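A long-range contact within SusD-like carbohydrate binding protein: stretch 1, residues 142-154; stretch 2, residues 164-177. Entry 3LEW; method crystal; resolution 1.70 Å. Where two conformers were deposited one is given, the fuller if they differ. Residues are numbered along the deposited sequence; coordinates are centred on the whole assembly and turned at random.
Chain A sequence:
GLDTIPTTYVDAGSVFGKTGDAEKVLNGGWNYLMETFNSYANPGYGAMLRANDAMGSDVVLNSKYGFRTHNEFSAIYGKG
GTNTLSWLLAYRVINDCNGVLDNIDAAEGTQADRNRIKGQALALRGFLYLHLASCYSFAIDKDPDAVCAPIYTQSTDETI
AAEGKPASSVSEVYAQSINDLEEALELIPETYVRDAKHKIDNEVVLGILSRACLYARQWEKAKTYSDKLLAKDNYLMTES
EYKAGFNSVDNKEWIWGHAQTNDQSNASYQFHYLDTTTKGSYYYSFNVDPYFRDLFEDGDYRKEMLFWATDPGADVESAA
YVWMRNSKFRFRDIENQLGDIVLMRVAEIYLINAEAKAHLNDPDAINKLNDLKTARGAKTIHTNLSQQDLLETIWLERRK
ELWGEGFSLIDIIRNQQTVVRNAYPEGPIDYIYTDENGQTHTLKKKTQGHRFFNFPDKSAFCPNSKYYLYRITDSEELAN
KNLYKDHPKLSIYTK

Stretch 1 (142-154) KDPDAVCAPIYTQ
Stretch 2 (164-177) GKPASSVSEVYAQS

The two stretches are joined by a short antiparallel backbone pairing that runs directly into the start of a helix, where main-chain hydrogen bonds are backed by a small apolar cluster and bridging waters; together they bury 833 Å².

Stretch 1 opens with a type I turn from Asp143 to Ala146, closed by Ala146 N to Asp143 O at 3.2 Å, and then extends through Val147 (phi/psi -60/145). Cys148 departs from regular strand geometry at -130/-79, and Ala149 is extended again at -166/157. Stretch 2 approaches in extended form through Ala167 (-61/144), Ser168 (-88/169) and Ser169 (-85/166) and turns helical at Val170. The helix axis lies 38° from the direction of strand 147-149, with a closest approach of 7.4 Å. The register places Pro144 opposite Ser171, Val147 opposite Ser169 (CA-CA 4.5 Å) and Pro150 opposite Ala167 (CA-CA 3.8 Å).

Ser168 N donates to Ala149 O at 2.9 Å, while Ser168 O accepts from Cys148 N at 2.9 Å and, weakly, from Ala149 N at 3.3 Å. At the helix start, Val170 N reaches Ala146 O at 2.9 Å, and Pro144 O receives both Ser171 N at 3.2 Å and Ser171 OG (chi1 m) at 2.7 Å. Carbonyls of the turn residues thus satisfy the amides of Val170 and Ser171, the first two residues of the helix, which have no acceptors within it. Ser169 is the N-cap: its p rotamer lets OG accept from Glu172 N at 3.1 Å, and Glu172 OE1 returns the contact by accepting from Ser169 N at 3.0 Å. Water 1 links Ser169 OG (2.7 Å) to Asp145 OD1 (2.6 Å).

The small side chain of Ala167 suits the tight approach to Pro150. Val147 points away, yet in the p rotamer its CG2 meets Ala167 CB at 3.5 Å. Buried Cys148 (t) points toward stretch 2, its SG 3.9 Å from Val173 CG2, with Val173 also in t. Ile151, in mt, has the largest area covered by the other stretch, 120 Å²; its CD1 lies 4.0 Å from Val173 CG2 and 3.5 Å from Ser168 OG (chi1 m), while Ile151 CG2 lies 3.7 Å from Gln176 OE1.

Lys165, partly exposed and in the tttm rotamer, points toward stretch 1; its NZ is weakly bonded to Ile151 O at 3.2 Å, and its CB obliquely approaches the Tyr152 ring, 3.7 Å from Tyr152 CE1. Water 2 gathers Ile151 N, Lys165 NZ, Pro166 O and Ser168 OG at 2.7 to 2.9 Å, while water 3 joins Tyr152 OH to Lys165 N, each at 2.7 Å.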

# COMPACT_ATOMS: atom_id res chain seq x y z
N LYS A 142 20.61 -0.22 -3.39
CA LYS A 142 21.14 1.11 -3.67
C LYS A 142 22.19 1.41 -2.60
O LYS A 142 23.33 1.70 -2.92
CB LYS A 142 20.01 2.12 -3.65
CG LYS A 142 20.38 3.50 -4.11
CD LYS A 142 20.92 4.40 -3.02
CE LYS A 142 20.76 5.90 -3.38
NZ LYS A 142 21.61 6.75 -2.45
N ASP A 143 21.82 1.26 -1.33
CA ASP A 143 22.72 1.50 -0.20
C ASP A 143 22.28 0.53 0.96
O ASP A 143 21.45 0.97 1.77
CB ASP A 143 22.52 3.02 0.12
CG ASP A 143 23.50 3.60 1.14
OD1 ASP A 143 24.22 2.80 1.77
OD2 ASP A 143 23.54 4.88 1.33
N PRO A 144 22.82 -0.70 1.08
CA PRO A 144 22.27 -1.53 2.16
C PRO A 144 22.53 -1.07 3.59
O PRO A 144 21.86 -1.53 4.51
CB PRO A 144 22.94 -2.90 1.94
CG PRO A 144 24.09 -2.65 1.09
CD PRO A 144 23.82 -1.42 0.28
N ASP A 145 23.51 -0.20 3.78
CA ASP A 145 23.88 0.24 5.11
C ASP A 145 23.28 1.62 5.41
O ASP A 145 23.58 2.20 6.44
CB ASP A 145 25.38 0.27 5.21
CG ASP A 145 25.98 -1.14 5.10
OD1 ASP A 145 25.35 -2.11 5.58
OD2 ASP A 145 27.07 -1.28 4.52
N ALA A 146 22.45 2.14 4.52
CA ALA A 146 21.85 3.46 4.74
C ALA A 146 20.98 3.51 5.98
O ALA A 146 20.28 2.53 6.29
CB ALA A 146 20.96 3.88 3.49
N VAL A 147 20.90 4.67 6.61
CA VAL A 147 20.04 4.82 7.75
C VAL A 147 18.58 4.53 7.40
O VAL A 147 18.11 4.88 6.31
CB VAL A 147 20.17 6.24 8.34
CG1 VAL A 147 19.58 7.28 7.36
CG2 VAL A 147 19.54 6.29 9.72
N CYS A 148 17.85 3.94 8.33
CA CYS A 148 16.41 3.71 8.15
C CYS A 148 15.63 4.20 9.39
O CYS A 148 15.10 5.31 9.36
CB CYS A 148 16.15 2.25 7.85
SG CYS A 148 14.41 1.88 7.54
N ALA A 149 15.62 3.43 10.47
CA ALA A 149 14.76 3.74 11.62
C ALA A 149 15.20 2.89 12.82
O ALA A 149 15.81 1.85 12.63
CB ALA A 149 13.26 3.47 11.27
N PRO A 150 14.91 3.34 14.03
CA PRO A 150 15.25 2.55 15.23
C PRO A 150 14.40 1.30 15.34
O PRO A 150 13.22 1.31 14.93
CB PRO A 150 14.97 3.52 16.39
CG PRO A 150 14.44 4.78 15.80
CD PRO A 150 14.33 4.67 14.34
N ILE A 151 14.98 0.25 15.89
CA ILE A 151 14.29 -1.02 16.11
C ILE A 151 14.10 -1.23 17.58
O ILE A 151 15.08 -1.23 18.32
CB ILE A 151 15.10 -2.20 15.52
CG1 ILE A 151 15.20 -2.05 14.01
CG2 ILE A 151 14.44 -3.54 15.89
CD1 ILE A 151 16.05 -3.10 13.31
N TYR A 152 12.85 -1.39 18.00
CA TYR A 152 12.54 -1.77 19.38
C TYR A 152 11.84 -3.11 19.40
O TYR A 152 10.88 -3.35 18.61
CB TYR A 152 11.61 -0.74 20.05
CG TYR A 152 12.16 0.64 20.02
CD1 TYR A 152 13.15 1.01 20.88
CD2 TYR A 152 11.72 1.57 19.07
CE1 TYR A 152 13.71 2.30 20.83
CE2 TYR A 152 12.25 2.84 19.03
CZ TYR A 152 13.25 3.19 19.89
OH TYR A 152 13.80 4.46 19.83
N THR A 153 12.30 -3.97 20.30
CA THR A 153 11.73 -5.30 20.48
C THR A 153 11.27 -5.55 21.92
O THR A 153 10.86 -6.66 22.25
CB THR A 153 12.71 -6.40 20.01
OG1 THR A 153 13.90 -6.39 20.83
CG2 THR A 153 13.06 -6.21 18.56
N GLN A 154 11.33 -4.51 22.75
CA GLN A 154 10.82 -4.52 24.14
C GLN A 154 9.89 -3.32 24.31
O GLN A 154 10.11 -2.28 23.64
CB GLN A 154 11.97 -4.37 25.14
N GLY A 164 18.04 7.97 23.63
CA GLY A 164 17.63 7.44 22.34
C GLY A 164 18.34 6.18 21.87
O GLY A 164 19.51 5.99 22.16
N LYS A 165 17.62 5.35 21.13
CA LYS A 165 18.24 4.24 20.36
C LYS A 165 18.66 4.66 18.92
O LYS A 165 17.85 5.18 18.19
CB LYS A 165 17.26 3.10 20.28
CG LYS A 165 17.86 1.81 19.86
CD LYS A 165 17.11 0.60 20.47
CE LYS A 165 17.79 -0.73 20.12
NZ LYS A 165 18.21 -0.85 18.66
N PRO A 166 19.93 4.40 18.52
CA PRO A 166 20.32 4.74 17.15
C PRO A 166 19.47 4.04 16.13
O PRO A 166 19.09 2.89 16.34
CB PRO A 166 21.77 4.25 17.06
CG PRO A 166 22.26 4.23 18.48
CD PRO A 166 21.04 3.78 19.26
N ALA A 167 19.16 4.72 15.02
CA ALA A 167 18.49 4.08 13.91
C ALA A 167 19.37 2.93 13.39
O ALA A 167 20.61 3.02 13.37
CB ALA A 167 18.24 5.11 12.79
N SER A 168 18.71 1.86 12.97
CA SER A 168 19.31 0.73 12.24
C SER A 168 19.28 1.02 10.75
O SER A 168 18.60 1.94 10.34
CB SER A 168 18.53 -0.54 12.52
OG SER A 168 18.67 -0.88 13.88
N SER A 169 19.99 0.21 9.96
CA SER A 169 20.08 0.40 8.52
C SER A 169 18.91 -0.25 7.83
O SER A 169 18.19 -1.09 8.43
CB SER A 169 21.31 -0.25 7.93
OG SER A 169 21.26 -1.67 8.06
N VAL A 170 18.73 0.10 6.56
CA VAL A 170 17.64 -0.49 5.77
C VAL A 170 17.76 -2.01 5.70
O VAL A 170 16.73 -2.71 5.86
CB VAL A 170 17.53 0.16 4.35
CG1 VAL A 170 18.85 0.05 3.57
CG2 VAL A 170 16.34 -0.44 3.56
N SER A 171 18.98 -2.55 5.57
CA SER A 171 19.16 -4.01 5.56
C SER A 171 18.73 -4.61 6.90
O SER A 171 18.08 -5.67 6.96
CB SER A 171 20.61 -4.39 5.27
OG SER A 171 21.00 -4.06 3.96
N GLU A 172 19.09 -3.94 7.99
CA GLU A 172 18.75 -4.43 9.33
C GLU A 172 17.24 -4.40 9.60
O GLU A 172 16.70 -5.32 10.22
CB GLU A 172 19.50 -3.66 10.40
CG GLU A 172 20.97 -3.96 10.43
CD GLU A 172 21.81 -3.02 11.28
OE1 GLU A 172 21.37 -1.87 11.54
OE2 GLU A 172 22.95 -3.44 11.62
N VAL A 173 16.55 -3.37 9.13
CA VAL A 173 15.12 -3.26 9.34
C VAL A 173 14.40 -4.30 8.49
O VAL A 173 13.45 -4.95 8.97
CB VAL A 173 14.59 -1.84 9.12
CG1 VAL A 173 13.08 -1.80 9.28
CG2 VAL A 173 15.24 -0.88 10.11
N TYR A 174 14.83 -4.45 7.23
CA TYR A 174 14.30 -5.58 6.43
C TYR A 174 14.52 -6.94 7.14
O TYR A 174 13.60 -7.77 7.18
CB TYR A 174 14.85 -5.59 5.00
CG TYR A 174 14.05 -4.76 4.01
CD1 TYR A 174 12.73 -5.07 3.70
CD2 TYR A 174 14.66 -3.73 3.31
CE1 TYR A 174 11.99 -4.34 2.80
CE2 TYR A 174 13.94 -2.98 2.39
CZ TYR A 174 12.62 -3.31 2.12
OH TYR A 174 11.88 -2.61 1.21
N ALA A 175 15.71 -7.20 7.69
CA ALA A 175 16.01 -8.46 8.33
C ALA A 175 15.11 -8.68 9.57
O ALA A 175 14.67 -9.79 9.84
CB ALA A 175 17.51 -8.57 8.71
N GLN A 176 14.85 -7.59 10.30
CA GLN A 176 13.97 -7.62 11.47
C GLN A 176 12.55 -7.98 11.04
O GLN A 176 11.94 -8.84 11.65
CB GLN A 176 13.97 -6.24 12.19
CG GLN A 176 13.11 -6.18 13.47
CD GLN A 176 13.65 -7.08 14.54
OE1 GLN A 176 14.85 -7.04 14.85
NE2 GLN A 176 12.79 -7.93 15.12
N SER A 177 12.07 -7.38 9.98
CA SER A 177 10.72 -7.69 9.47
C SER A 177 10.59 -9.16 9.11
O SER A 177 9.69 -9.89 9.59
CB SER A 177 10.43 -6.83 8.25
OG SER A 177 9.18 -7.13 7.67
O HOH W 1 23.78 -2.67 7.64
O HOH W 2 17.88 0.42 16.11
O HOH W 3 15.05 5.82 21.76